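Local atomic coordinates of VP5 (Halorubrum pleomorphic virus 6, PDB entry 6QGL), a protein that is a viral envelope protein that probably drives fusion of the viral membrane with that of its haloarchaeal host cell. Residues N158-S161 with G162-P165; T190-D193 with S194-A198; Y411-S414 with G415-E418. All coordinates share one frame; numbering follows the deposited sequence.

Contact 1: N158-S161 with G162-P165; sequences NLAS and GTSP
A160 and T163 are the ends of a type II beta turn, with S161 and G162 at its two corners, on the surface loop between helix 145-148 and strand 166-174. G162 takes the second corner with a positive phi of 78°, a region of backbone angles that glycine enters most easily.

The polar contacts run along the inside of the turn. T163 N donates to A160 O over 3.4 Å, a long and weak closing bond. A water reinforces it: it gives one hydrogen to A160 O at 3.1 Å and the other to T163 O at 2.9 Å, so the two carbonyls at the ends of the turn are tied through solvent as well. A160 O therefore takes two donors, one from the backbone and one from the water.

The apolar contacts centre on L159, which sits just before the turn and reaches across to T163 at its end and P165 beyond. Its CG lies anti to the backbone N (chi1 -177°), and the two methyls of its fork divide the work. CD1 of L159 meets the methyl CG2 of T163 at 3.9 Å, while CD2 serves the proline. The side chains of L159 and P165 cross at about a right angle, and both also touch L145 of helix 145-148, which joins this patch to the fold.

Further on, S164 turns away from the turn and packs on helix 97-140, where its OG is hydrogen-bonded to E131; the buried P165 reaches T134 of the same helix. CD2 of L159 stands 4.0 Å from CB of P165 and 3.6 Å from T163 O, a carbonyl oxygen that borders the apolar patch.

Contact 2: T190-D193 with S194-A198; sequences TGWD and SGNAA
A198 places its CB methyl over the face of the W192 indole, a CH-pi contact between residues six apart in sequence. A198 CB stands 3.6 Å from the centroid of the five-membered ring of W192 and only 10° off its normal, so the methyl sits almost squarely above the pyrrole part. N196 meets the benzene part of the same indole obliquely: its ND2 approaches CE3 of W192 to 3.5 Å, and the amide and ring planes are 44° apart.

Two turns fold the chain back so that these groups meet. N196 N donates to D193 O at 3.0 Å, closing a beta turn; the donor stands above the carbonyl plane. G195, at the third position of that turn, has a phi of 137°, where a CB would collide with the carbonyl O of S194. The side chain of N196 then makes an Asx turn, its OD1 accepting from A198 N at 3.0 Å, which ties the N196 side chain to the backbone of A198. A water bridges the base of the loop, accepting from T190 OG1 and donating to A198 O.

The NE1 of W192 is hydrogen-bonded to R155 O in a neighbouring loop. The whole excursion is the connection between the antiparallel strands 180-189 and 201-204, with T190 still paired through its backbone to S200 at its foot.

Contact 3: Y411-S414 with G415-E418; sequences YDAS and GDLE
Y411 and D416 meet through a hydrogen bond: the phenol OH of Y411 donates to OD2 of the D416 carboxylate at 2.7 Å. OD2 is met on its syn side, somewhat out of the carboxylate plane, and lies at the edge of the tyrosine ring, close to the ring plane; the two flat groups are turned 23° from each other. Y411 CG lies anti to the backbone N (chi1 173°), and the ring reaches forward past A413 to the carboxylate.

Around this pair the backbone is folded into a tight turn whose focus is A413 O. A413 O accepts from L417 N at 2.9 Å, nearly in line with the carbonyl bond, and from D416 N at 3.2 Å, which comes from well above the carbonyl plane. The bond to D416 N probably helps place the D416 carboxylate near the phenol. The CB methyl of A413 packs against CD1 of L417 at 3.9 Å.

One step further back, D412 makes an Asx turn. D412 OD1 accepts from S414 N at a long 3.3 Å and from S414 OG at a much shorter 2.7 Å, so the hydroxyl holds it more closely than the backbone does.

The turn leaves strand 409-412, which lies between 371-374 and 402-403 in a three-stranded antiparallel sheet, and heads for strand 422-431. Y411 and D416 also rest on strand 393-397, by V396 and V394.

How the contacts relate
Contacts 1 and 2 are neighbouring loops of one antiparallel sheet, one entering strand 166-174 and the other leaving strand 180-189, and their centres are 14 Å apart. They touch directly: ND2 of N158 makes a probable hydrogen bond to G191 O at 2.8 Å, CB of N158 packs against CE3 of W192, and CB of L159 lies against T190 O. The indole of W192 thus has N158 of contact 1 against it besides N196 and A198 of its own loop. Contact 3 belongs to a different sheet far along the chain, its nearest atoms about 40 Å from contact 1 and about 42 Å from contact 2.

Contact 1: N158-S161 with G162-P165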
ATOM      1  N   ASN A 158      11.756 -32.023 -18.083  1.00 64.49           N
ATOM      2  CA  ASN A 158      13.199 -32.200 -18.296  1.00 65.37           C
ATOM      3  C   ASN A 158      14.069 -31.588 -17.165  1.00 68.59           C
ATOM      4  O   ASN A 158      15.301 -31.612 -17.246  1.00 69.24           O
ATOM      5  CB  ASN A 158      13.604 -31.672 -19.686  1.00 66.83           C
ATOM      6  CG  ASN A 158      15.000 -32.029 -20.147  1.00 85.61           C
ATOM      7  OD1 ASN A 158      15.409 -33.193 -20.157  1.00 77.81           O
ATOM      8  ND2 ASN A 158      15.763 -31.025 -20.545  1.00 78.84           N
ATOM      9  N   LEU A 159      13.433 -31.087 -16.093  1.00 63.53           N
ATOM     10  CA  LEU A 159      14.149 -30.494 -14.961  1.00 62.38           C
ATOM     11  C   LEU A 159      14.578 -31.557 -13.945  1.00 67.54           C
ATOM     12  O   LEU A 159      13.731 -32.283 -13.430  1.00 66.77           O
ATOM     13  CB  LEU A 159      13.287 -29.402 -14.291  1.00 60.59           C
ATOM     14  CG  LEU A 159      13.919 -28.633 -13.133  1.00 63.68           C
ATOM     15  CD1 LEU A 159      14.965 -27.647 -13.625  1.00 64.02           C
ATOM     16  CD2 LEU A 159      12.867 -27.916 -12.346  1.00 64.17           C
ATOM     17  N   ALA A 160      15.891 -31.612 -13.634  1.00 65.79           N
ATOM     18  CA  ALA A 160      16.501 -32.557 -12.689  1.00 66.62           C
ATOM     19  C   ALA A 160      15.873 -32.512 -11.296  1.00 70.56           C
ATOM     20  O   ALA A 160      15.431 -31.449 -10.862  1.00 69.14           O
ATOM     21  CB  ALA A 160      17.994 -32.295 -12.587  1.00 68.37           C
ATOM     22  N   SER A 161      15.831 -33.669 -10.604  1.00 68.46           N
ATOM     23  CA  SER A 161      15.276 -33.802  -9.253  1.00 67.89           C
ATOM     24  C   SER A 161      16.120 -33.020  -8.239  1.00 72.01           C
ATOM     25  O   SER A 161      17.352 -33.072  -8.295  1.00 72.98           O
ATOM     26  CB  SER A 161      15.199 -35.274  -8.850  1.00 73.10           C
ATOM     27  OG  SER A 161      14.481 -35.450  -7.640  1.00 83.40           O
ATOM     28  N   GLY A 162      15.443 -32.275  -7.360  1.00 67.22           N
ATOM     29  CA  GLY A 162      16.075 -31.462  -6.323  1.00 66.68           C
ATOM     30  C   GLY A 162      16.654 -30.147  -6.804  1.00 70.12           C
ATOM     31  O   GLY A 162      17.292 -29.429  -6.025  1.00 70.36           O
ATOM     32  N   THR A 163      16.430 -29.820  -8.090  1.00 65.54           N
ATOM     33  CA  THR A 163      16.895 -28.602  -8.753  1.00 64.47           C
ATOM     34  C   THR A 163      15.729 -27.622  -8.866  1.00 66.15           C
ATOM     35  O   THR A 163      14.614 -28.025  -9.205  1.00 65.59           O
ATOM     36  CB  THR A 163      17.514 -28.974 -10.121  1.00 72.65           C
ATOM     37  OG1 THR A 163      18.682 -29.757  -9.893  1.00 74.28           O
ATOM     38  CG2 THR A 163      17.879 -27.768 -10.979  1.00 71.18           C
ATOM     39  N   SER A 164      15.991 -26.339  -8.582  1.00 61.42           N
ATOM     40  CA  SER A 164      14.988 -25.287  -8.696  1.00 59.77           C
ATOM     41  C   SER A 164      14.987 -24.720 -10.120  1.00 63.47           C
ATOM     42  O   SER A 164      16.069 -24.508 -10.683  1.00 64.16           O
ATOM     43  CB  SER A 164      15.259 -24.172  -7.689  1.00 62.15           C
ATOM     44  OG  SER A 164      14.318 -23.118  -7.816  1.00 69.33           O
ATOM     45  N   PRO A 165      13.804 -24.430 -10.717  1.00 58.75           N
ATOM     46  CA  PRO A 165      13.799 -23.815 -12.056  1.00 58.54           C
ATOM     47  C   PRO A 165      14.201 -22.334 -12.002  1.00 60.47           C
ATOM     48  O   PRO A 165      14.422 -21.713 -13.043  1.00 60.42           O
ATOM     49  CB  PRO A 165      12.354 -24.003 -12.520  1.00 60.23           C
ATOM     50  CG  PRO A 165      11.558 -24.011 -11.276  1.00 63.90           C
ATOM     51  CD  PRO A 165      12.429 -24.599 -10.197  1.00 59.56           C
TER
HETATM   52  O   HOH W   1      13.070 -30.458  -9.086  1.00 51.99           O

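Contact 2: T190-D193 with S194-A198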
ATOM      1  N   THR A 190      12.263 -23.502 -17.297  1.00 61.60           N
ATOM      2  CA  THR A 190      11.499 -24.742 -17.099  1.00 61.54           C
ATOM      3  C   THR A 190      12.359 -26.015 -17.245  1.00 66.83           C
ATOM      4  O   THR A 190      11.966 -27.070 -16.741  1.00 66.52           O
ATOM      5  CB  THR A 190      10.253 -24.781 -17.989  1.00 68.83           C
ATOM      6  OG1 THR A 190      10.647 -24.702 -19.358  1.00 70.86           O
ATOM      7  CG2 THR A 190       9.252 -23.676 -17.649  1.00 65.10           C
ATOM      8  N   GLY A 191      13.514 -25.904 -17.905  1.00 64.44           N
ATOM      9  CA  GLY A 191      14.457 -27.009 -18.033  1.00 65.25           C
ATOM     10  C   GLY A 191      14.712 -27.597 -19.407  1.00 71.25           C
ATOM     11  O   GLY A 191      15.637 -28.400 -19.554  1.00 71.86           O
ATOM     12  N   TRP A 192      13.895 -27.237 -20.415  1.00 68.97           N
ATOM     13  CA  TRP A 192      14.051 -27.742 -21.786  1.00 71.52           C
ATOM     14  C   TRP A 192      15.232 -27.067 -22.483  1.00 78.61           C
ATOM     15  O   TRP A 192      15.667 -25.996 -22.055  1.00 77.48           O
ATOM     16  CB  TRP A 192      12.765 -27.526 -22.603  1.00 70.76           C
ATOM     17  CG  TRP A 192      11.526 -28.032 -21.931  1.00 70.50           C
ATOM     18  CD1 TRP A 192      10.636 -27.303 -21.203  1.00 71.77           C
ATOM     19  CD2 TRP A 192      11.067 -29.389 -21.884  1.00 71.03           C
ATOM     20  NE1 TRP A 192       9.635 -28.115 -20.727  1.00 70.85           N
ATOM     21  CE2 TRP A 192       9.877 -29.402 -21.122  1.00 73.57           C
ATOM     22  CE3 TRP A 192      11.534 -30.598 -22.427  1.00 73.99           C
ATOM     23  CZ2 TRP A 192       9.151 -30.574 -20.885  1.00 73.20           C
ATOM     24  CZ3 TRP A 192      10.820 -31.760 -22.183  1.00 75.64           C
ATOM     25  CH2 TRP A 192       9.644 -31.742 -21.422  1.00 74.89           C
ATOM     26  N   ASP A 193      15.754 -27.687 -23.549  1.00 78.91           N
ATOM     27  CA  ASP A 193      16.853 -27.111 -24.310  1.00 81.09           C
ATOM     28  C   ASP A 193      16.320 -26.097 -25.300  1.00 86.66           C
ATOM     29  O   ASP A 193      15.175 -26.211 -25.752  1.00 86.71           O
ATOM     30  CB  ASP A 193      17.648 -28.203 -25.056  1.00 85.86           C
ATOM     31  CG  ASP A 193      18.423 -29.165 -24.166  1.00 98.75           C
ATOM     32  OD1 ASP A 193      18.840 -28.752 -23.059  1.00 98.10           O
ATOM     33  OD2 ASP A 193      18.627 -30.328 -24.584  1.00107.25           O
ATOM     34  N   SER A 194      17.175 -25.110 -25.628  1.00 84.05           N
ATOM     35  CA  SER A 194      16.910 -24.136 -26.670  1.00 85.31           C
ATOM     36  C   SER A 194      16.947 -25.002 -27.925  1.00 93.21           C
ATOM     37  O   SER A 194      17.925 -25.707 -28.191  1.00 95.18           O
ATOM     38  CB  SER A 194      17.984 -23.053 -26.697  1.00 88.82           C
ATOM     39  OG  SER A 194      19.292 -23.600 -26.704  1.00 99.07           O
ATOM     40  N   GLY A 195      15.798 -25.080 -28.554  1.00 90.06           N
ATOM     41  CA  GLY A 195      15.496 -25.902 -29.719  1.00 92.47           C
ATOM     42  C   GLY A 195      14.143 -26.572 -29.560  1.00 94.82           C
ATOM     43  O   GLY A 195      13.457 -26.837 -30.552  1.00 96.94           O
ATOM     44  N   ASN A 196      13.752 -26.845 -28.298  1.00 87.49           N
ATOM     45  CA  ASN A 196      12.475 -27.468 -27.951  1.00 86.09           C
ATOM     46  C   ASN A 196      11.359 -26.428 -28.026  1.00 88.31           C
ATOM     47  O   ASN A 196      11.586 -25.260 -27.704  1.00 86.28           O
ATOM     48  CB  ASN A 196      12.546 -28.070 -26.544  1.00 83.99           C
ATOM     49  CG  ASN A 196      11.513 -29.135 -26.253  1.00104.06           C
ATOM     50  OD1 ASN A 196      10.299 -28.920 -26.354  1.00 96.99           O
ATOM     51  ND2 ASN A 196      11.979 -30.308 -25.853  1.00 94.92           N
ATOM     52  N   ALA A 197      10.153 -26.855 -28.442  1.00 85.46           N
ATOM     53  CA  ALA A 197       8.973 -25.991 -28.553  1.00 84.74           C
ATOM     54  C   ALA A 197       8.488 -25.527 -27.174  1.00 84.43           C
ATOM     55  O   ALA A 197       7.908 -24.446 -27.056  1.00 83.03           O
ATOM     56  CB  ALA A 197       7.856 -26.728 -29.276  1.00 87.69           C
ATOM     57  N   ALA A 198       8.733 -26.356 -26.141  1.00 78.74           N
ATOM     58  CA  ALA A 198       8.361 -26.117 -24.749  1.00 75.54           C
ATOM     59  C   ALA A 198       9.282 -25.119 -24.044  1.00 76.91           C
ATOM     60  O   ALA A 198       8.879 -24.573 -23.016  1.00 74.60           O
ATOM     61  CB  ALA A 198       8.339 -27.434 -23.986  1.00 75.60           C
TER
HETATM   62  O   HOH W   2       8.070 -25.179 -20.500  1.00 54.69           O

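Contact 3: Y411-S414 with G415-E418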
ATOM      1  N   TYR A 411     -22.494 -22.573   9.763  1.00 80.05           N
ATOM      2  CA  TYR A 411     -22.020 -22.600  11.149  1.00 78.43           C
ATOM      3  C   TYR A 411     -23.076 -23.280  12.031  1.00 80.03           C
ATOM      4  O   TYR A 411     -24.269 -23.036  11.849  1.00 78.41           O
ATOM      5  CB  TYR A 411     -21.688 -21.177  11.664  1.00 78.19           C
ATOM      6  CG  TYR A 411     -21.347 -21.117  13.140  1.00 79.08           C
ATOM      7  CD1 TYR A 411     -20.083 -21.478  13.600  1.00 82.17           C
ATOM      8  CD2 TYR A 411     -22.296 -20.723  14.080  1.00 78.28           C
ATOM      9  CE1 TYR A 411     -19.774 -21.455  14.959  1.00 82.53           C
ATOM     10  CE2 TYR A 411     -21.997 -20.692  15.441  1.00 78.90           C
ATOM     11  CZ  TYR A 411     -20.735 -21.061  15.876  1.00 87.33           C
ATOM     12  OH  TYR A 411     -20.439 -21.032  17.218  1.00 88.13           O
ATOM     13  N   ASP A 412     -22.629 -24.114  12.991  1.00 76.44           N
ATOM     14  CA  ASP A 412     -23.487 -24.839  13.932  1.00 75.10           C
ATOM     15  C   ASP A 412     -23.594 -24.065  15.256  1.00 77.04           C
ATOM     16  O   ASP A 412     -22.671 -24.089  16.078  1.00 77.38           O
ATOM     17  CB  ASP A 412     -22.948 -26.265  14.159  1.00 78.64           C
ATOM     18  CG  ASP A 412     -23.926 -27.257  14.761  1.00 88.38           C
ATOM     19  OD1 ASP A 412     -24.853 -26.824  15.478  1.00 86.99           O
ATOM     20  OD2 ASP A 412     -23.753 -28.471  14.531  1.00 95.89           O
ATOM     21  N   ALA A 413     -24.723 -23.375  15.447  1.00 71.25           N
ATOM     22  CA  ALA A 413     -24.992 -22.551  16.623  1.00 69.58           C
ATOM     23  C   ALA A 413     -25.837 -23.264  17.686  1.00 72.67           C
ATOM     24  O   ALA A 413     -26.521 -22.598  18.467  1.00 71.03           O
ATOM     25  CB  ALA A 413     -25.646 -21.244  16.197  1.00 69.20           C
ATOM     26  N   SER A 414     -25.750 -24.609  17.751  1.00 70.25           N
ATOM     27  CA  SER A 414     -26.489 -25.428  18.724  1.00 69.62           C
ATOM     28  C   SER A 414     -26.095 -25.168  20.183  1.00 74.03           C
ATOM     29  O   SER A 414     -26.906 -25.390  21.086  1.00 72.94           O
ATOM     30  CB  SER A 414     -26.351 -26.912  18.401  1.00 74.21           C
ATOM     31  OG  SER A 414     -26.957 -27.205  17.154  1.00 83.52           O
ATOM     32  N   GLY A 415     -24.858 -24.714  20.391  1.00 71.70           N
ATOM     33  CA  GLY A 415     -24.327 -24.394  21.712  1.00 72.01           C
ATOM     34  C   GLY A 415     -24.528 -22.944  22.107  1.00 75.14           C
ATOM     35  O   GLY A 415     -24.437 -22.604  23.290  1.00 75.30           O
ATOM     36  N   ASP A 416     -24.824 -22.087  21.112  1.00 70.31           N
ATOM     37  CA  ASP A 416     -25.033 -20.649  21.270  1.00 69.03           C
ATOM     38  C   ASP A 416     -26.510 -20.242  21.417  1.00 70.47           C
ATOM     39  O   ASP A 416     -26.801 -19.304  22.161  1.00 70.08           O
ATOM     40  CB  ASP A 416     -24.396 -19.897  20.096  1.00 71.20           C
ATOM     41  CG  ASP A 416     -22.965 -20.302  19.788  1.00 83.84           C
ATOM     42  OD1 ASP A 416     -22.076 -20.029  20.625  1.00 85.80           O
ATOM     43  OD2 ASP A 416     -22.733 -20.883  18.705  1.00 90.26           O
ATOM     44  N   LEU A 417     -27.432 -20.924  20.702  1.00 65.15           N
ATOM     45  CA  LEU A 417     -28.868 -20.611  20.720  1.00 63.01           C
ATOM     46  C   LEU A 417     -29.659 -21.505  21.666  1.00 65.62           C
ATOM     47  O   LEU A 417     -29.316 -22.676  21.832  1.00 65.93           O
ATOM     48  CB  LEU A 417     -29.477 -20.716  19.306  1.00 62.53           C
ATOM     49  CG  LEU A 417     -28.920 -19.807  18.206  1.00 67.36           C
ATOM     50  CD1 LEU A 417     -29.338 -20.306  16.838  1.00 67.66           C
ATOM     51  CD2 LEU A 417     -29.356 -18.360  18.392  1.00 68.85           C
ATOM     52  N   GLU A 418     -30.737 -20.956  22.261  1.00 60.58           N
ATOM     53  CA  GLU A 418     -31.653 -21.690  23.139  1.00 59.45           C
ATOM     54  C   GLU A 418     -32.626 -22.487  22.272  1.00 62.28           C
ATOM     55  O   GLU A 418     -32.961 -23.623  22.614  1.00 62.31           O
ATOM     56  CB  GLU A 418     -32.418 -20.744  24.073  1.00 60.56           C
ATOM     57  CG  GLU A 418     -31.622 -20.302  25.290  1.00 72.60           C
ATOM     58  CD  GLU A 418     -32.396 -19.597  26.391  1.00 89.97           C
ATOM     59  OE1 GLU A 418     -33.648 -19.612  26.359  1.00 81.73           O
ATOM     60  OE2 GLU A 418     -31.741 -19.037  27.300  1.00 83.58           O
TER